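Local coordinates for extracellular solute-binding protein (Conexibacter woesei, PDB 4P98) that probably binds a small-molecule ligand outside the cell membrane and hands it to an ABC transporter, as a lipoprotein of the BMP (PnrA-like) family, at residues L131-V142 with D288-V298. Numbering follows the deposited sequence.
Sequences LDGFVAGSLRGV and DVVPDDLQARV
Helix 125-137 and the start of helix 294-307 pack against each other, through V135 and L294, in one lobe of a periplasmic-binding-protein fold, a worked example of an apolar helix contact continued by polar bonds in flanking loops. Helical segments 131-137 and 294-298 run at 135°, with axes 10.7 Å apart. L131 CD1 meets V298 CG1 at 3.7 Å, the two side chains crossing at about a right angle, and V135 sets CG1 against L294 CD2 and CG2 against V298 CG2. L294 also brings CD1 to 3.6 Å from S138 CB, its CG lying opposite the backbone N about CA-CB (chi1 -178°). Past helix 125-137 the two segments join through backbone: R140 N donates to V289 O (2.7 Å, 166° at the hydrogen). R140, bent at chi3, then turns its guanidinium edge to D288 O, which NE and NH2 both grip side-on at 3.1 Å. S138 OG donates to F134 O and accepts from a water (2.6 Å from OG), which accepts from R297 NH1 at 3.2 Å. A salt bridge from NE to D293 OD1 (3.0 Å) steadies R297. A leucine here would probably leave D293 without its charged mate and the water without its donor. V135 also touches I226 and T242, and L139 and V289 touch I241, placing the contact against strands 225-226 and 240-242 of this lobe's parallel sheet, the alpha/beta layering typical of periplasmic-binding-protein folds.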
loop_
_atom_site.group_PDB
_atom_site.type_symbol
_atom_site.label_atom_id
_atom_site.label_comp_id
_atom_site.label_asym_id
_atom_site.label_seq_id
_atom_site.Cartn_x
_atom_site.Cartn_y
_atom_site.Cartn_z
ATOM N N LEU A 131 4.631 2.251 9.930
ATOM C CA LEU A 131 5.806 2.772 9.253
ATOM C C LEU A 131 5.728 4.295 9.054
ATOM O O LEU A 131 6.726 5.004 9.216
ATOM C CB LEU A 131 6.026 2.059 7.923
ATOM C CG LEU A 131 7.234 2.502 7.112
ATOM C CD1 LEU A 131 8.525 2.368 7.925
ATOM C CD2 LEU A 131 7.315 1.726 5.821
ATOM N N ASP A 132 4.555 4.803 8.706
ATOM C CA ASP A 132 4.377 6.258 8.583
ATOM C C ASP A 132 4.678 6.976 9.888
ATOM O O ASP A 132 5.413 7.975 9.909
ATOM C CB ASP A 132 2.941 6.600 8.183
ATOM C CG ASP A 132 2.602 6.147 6.811
ATOM O OD1 ASP A 132 3.499 6.090 5.945
ATOM O OD2 ASP A 132 1.406 5.859 6.594
ATOM N N GLY A 133 4.104 6.466 10.974
ATOM C CA GLY A 133 4.282 7.034 12.299
ATOM C C GLY A 133 5.722 6.936 12.778
ATOM O O GLY A 133 6.247 7.868 13.393
ATOM N N PHE A 134 6.363 5.810 12.486
ATOM C CA PHE A 134 7.765 5.626 12.827
ATOM C C PHE A 134 8.672 6.604 12.079
ATOM O O PHE A 134 9.600 7.154 12.668
ATOM C CB PHE A 134 8.200 4.189 12.558
ATOM C CG PHE A 134 9.607 3.899 12.994
ATOM C CD1 PHE A 134 10.661 4.059 12.118
ATOM C CD2 PHE A 134 9.869 3.479 14.289
ATOM C CE1 PHE A 134 11.968 3.798 12.524
ATOM C CE2 PHE A 134 11.169 3.219 14.705
ATOM C CZ PHE A 134 12.212 3.376 13.818
ATOM N N VAL A 135 8.410 6.818 10.791
ATOM C CA VAL A 135 9.155 7.806 10.014
ATOM C C VAL A 135 8.920 9.198 10.588
ATOM O O VAL A 135 9.872 9.982 10.731
ATOM C CB VAL A 135 8.807 7.771 8.503
ATOM C CG1 VAL A 135 9.379 8.972 7.770
ATOM C CG2 VAL A 135 9.327 6.505 7.850
ATOM N N ALA A 136 7.667 9.505 10.932
ATOM C CA ALA A 136 7.334 10.791 11.536
ATOM C C ALA A 136 8.111 11.030 12.835
ATOM O O ALA A 136 8.585 12.132 13.090
ATOM C CB ALA A 136 5.839 10.887 11.801
ATOM N N GLY A 137 8.230 9.994 13.653
ATOM C CA GLY A 137 8.937 10.095 14.918
ATOM C C GLY A 137 10.450 10.092 14.790
ATOM O O GLY A 137 11.145 10.372 15.754
ATOM N N SER A 138 10.960 9.788 13.602
ATOM C CA SER A 138 12.398 9.748 13.349
ATOM C C SER A 138 12.967 11.065 12.820
ATOM O O SER A 138 14.170 11.169 12.614
ATOM C CB SER A 138 12.717 8.639 12.339
ATOM O OG SER A 138 12.387 7.369 12.873
ATOM N N LEU A 139 12.115 12.064 12.593
ATOM C CA LEU A 139 12.538 13.294 11.932
ATOM C C LEU A 139 13.190 14.251 12.922
ATOM O O LEU A 139 13.101 14.053 14.127
ATOM C CB LEU A 139 11.341 13.984 11.273
ATOM C CG LEU A 139 10.566 13.161 10.256
ATOM C CD1 LEU A 139 9.355 13.957 9.778
ATOM C CD2 LEU A 139 11.450 12.748 9.086
ATOM N N ARG A 140 13.836 15.293 12.405
ATOM C CA ARG A 140 14.526 16.270 13.261
ATOM C C ARG A 140 13.655 17.491 13.479
ATOM O O ARG A 140 13.270 18.145 12.513
ATOM C CB ARG A 140 15.831 16.726 12.617
ATOM C CG ARG A 140 16.982 15.741 12.733
ATOM C CD ARG A 140 18.302 16.366 12.284
ATOM N NE ARG A 140 18.232 16.847 10.898
ATOM C CZ ARG A 140 19.211 16.749 9.997
ATOM N NH1 ARG A 140 20.378 16.183 10.302
ATOM N NH2 ARG A 140 19.015 17.218 8.766
ATOM N N GLY A 141 13.352 17.791 14.743
ATOM C CA GLY A 141 12.632 19.007 15.101
ATOM C C GLY A 141 11.129 18.962 14.882
ATOM O O GLY A 141 10.487 19.993 14.829
ATOM N N VAL A 142 10.558 17.772 14.771
ATOM C CA VAL A 142 9.119 17.635 14.556
ATOM C C VAL A 142 8.495 17.125 15.839
ATOM O O VAL A 142 8.600 15.943 16.159
ATOM C CB VAL A 142 8.823 16.688 13.380
ATOM C CG1 VAL A 142 7.319 16.478 13.217
ATOM C CG2 VAL A 142 9.442 17.223 12.102
ATOM N N ASP A 288 15.102 20.631 6.561
ATOM C CA ASP A 288 16.221 19.927 7.180
ATOM C C ASP A 288 15.695 18.974 8.260
ATOM O O ASP A 288 16.363 18.719 9.255
ATOM C CB ASP A 288 17.232 20.930 7.763
ATOM C CG ASP A 288 16.719 21.620 9.011
ATOM O OD1 ASP A 288 15.484 21.650 9.215
ATOM O OD2 ASP A 288 17.553 22.121 9.795
ATOM N N VAL A 289 14.490 18.447 8.059
ATOM C CA VAL A 289 13.895 17.538 9.045
ATOM C C VAL A 289 14.277 16.071 8.810
ATOM O O VAL A 289 14.071 15.256 9.695
ATOM C CB VAL A 289 12.349 17.647 9.082
ATOM C CG1 VAL A 289 11.912 19.109 9.206
ATOM C CG2 VAL A 289 11.734 16.993 7.855
ATOM N N VAL A 290 14.805 15.730 7.631
ATOM C CA VAL A 290 15.074 14.322 7.287
ATOM C C VAL A 290 16.498 13.902 7.671
ATOM O O VAL A 290 17.464 14.384 7.073
ATOM C CB VAL A 290 14.876 14.038 5.786
ATOM C CG1 VAL A 290 15.083 12.553 5.496
ATOM C CG2 VAL A 290 13.481 14.466 5.335
ATOM N N PRO A 291 16.639 12.990 8.651
ATOM C CA PRO A 291 18.004 12.550 8.985
ATOM C C PRO A 291 18.661 11.773 7.847
ATOM O O PRO A 291 17.973 11.070 7.087
ATOM C CB PRO A 291 17.798 11.669 10.219
ATOM C CG PRO A 291 16.387 11.194 10.116
ATOM C CD PRO A 291 15.637 12.362 9.530
ATOM N N ASP A 292 19.982 11.908 7.723
ATOM C CA ASP A 292 20.729 11.237 6.657
ATOM C C ASP A 292 20.581 9.727 6.737
ATOM O O ASP A 292 20.696 9.037 5.730
ATOM C CB ASP A 292 22.225 11.583 6.719
ATOM C CG ASP A 292 22.504 13.046 6.424
ATOM O OD1 ASP A 292 21.846 13.615 5.522
ATOM O OD2 ASP A 292 23.386 13.625 7.094
ATOM N N ASP A 293 20.334 9.222 7.936
ATOM C CA ASP A 293 20.235 7.777 8.162
ATOM C C ASP A 293 18.787 7.268 8.264
ATOM O O ASP A 293 18.537 6.227 8.877
ATOM C CB ASP A 293 21.006 7.399 9.431
ATOM C CG ASP A 293 20.345 7.920 10.697
ATOM O OD1 ASP A 293 19.450 8.780 10.592
ATOM O OD2 ASP A 293 20.712 7.470 11.803
ATOM N N LEU A 294 17.826 7.976 7.676
ATOM C CA LEU A 294 16.425 7.564 7.850
ATOM C C LEU A 294 16.185 6.142 7.357
ATOM O O LEU A 294 15.563 5.348 8.062
ATOM C CB LEU A 294 15.448 8.526 7.171
ATOM C CG LEU A 294 13.969 8.161 7.370
ATOM C CD1 LEU A 294 13.597 8.103 8.847
ATOM C CD2 LEU A 294 13.091 9.156 6.621
ATOM N N GLN A 295 16.688 5.832 6.163
ATOM C CA GLN A 295 16.516 4.519 5.557
ATOM C C GLN A 295 17.140 3.424 6.415
ATOM O O GLN A 295 16.549 2.354 6.565
ATOM C CB GLN A 295 17.080 4.470 4.135
ATOM C CG GLN A 295 16.808 3.157 3.402
ATOM C CD GLN A 295 15.322 2.895 3.208
ATOM O OE1 GLN A 295 14.737 1.986 3.815
ATOM N NE2 GLN A 295 14.701 3.708 2.376
ATOM N N ALA A 296 18.316 3.702 6.985
ATOM C CA ALA A 296 18.985 2.751 7.875
ATOM C C ALA A 296 18.120 2.468 9.098
ATOM O O ALA A 296 18.014 1.329 9.533
ATOM C CB ALA A 296 20.365 3.270 8.298
ATOM N N ARG A 297 17.485 3.501 9.641
ATOM C CA ARG A 297 16.605 3.322 10.787
ATOM C C ARG A 297 15.387 2.447 10.471
ATOM O O ARG A 297 14.961 1.639 11.292
ATOM C CB ARG A 297 16.127 4.659 11.324
ATOM C CG ARG A 297 17.228 5.579 11.809
ATOM C CD ARG A 297 16.644 6.672 12.663
ATOM N NE ARG A 297 17.503 7.848 12.715
ATOM C CZ ARG A 297 17.297 8.880 13.523
ATOM N NH1 ARG A 297 16.257 8.893 14.347
ATOM N NH2 ARG A 297 18.137 9.911 13.503
ATOM N N VAL A 298 14.823 2.627 9.285
ATOM C CA VAL A 298 13.680 1.825 8.847
ATOM C C VAL A 298 14.102 0.378 8.565
ATOM O O VAL A 298 13.381 -0.576 8.908
ATOM C CB VAL A 298 13.029 2.461 7.606
ATOM C CG1 VAL A 298 12.039 1.513 6.948
ATOM C CG2 VAL A 298 12.363 3.771 8.009
HETATM O O HOH W 1 14.097 6.505 14.648
#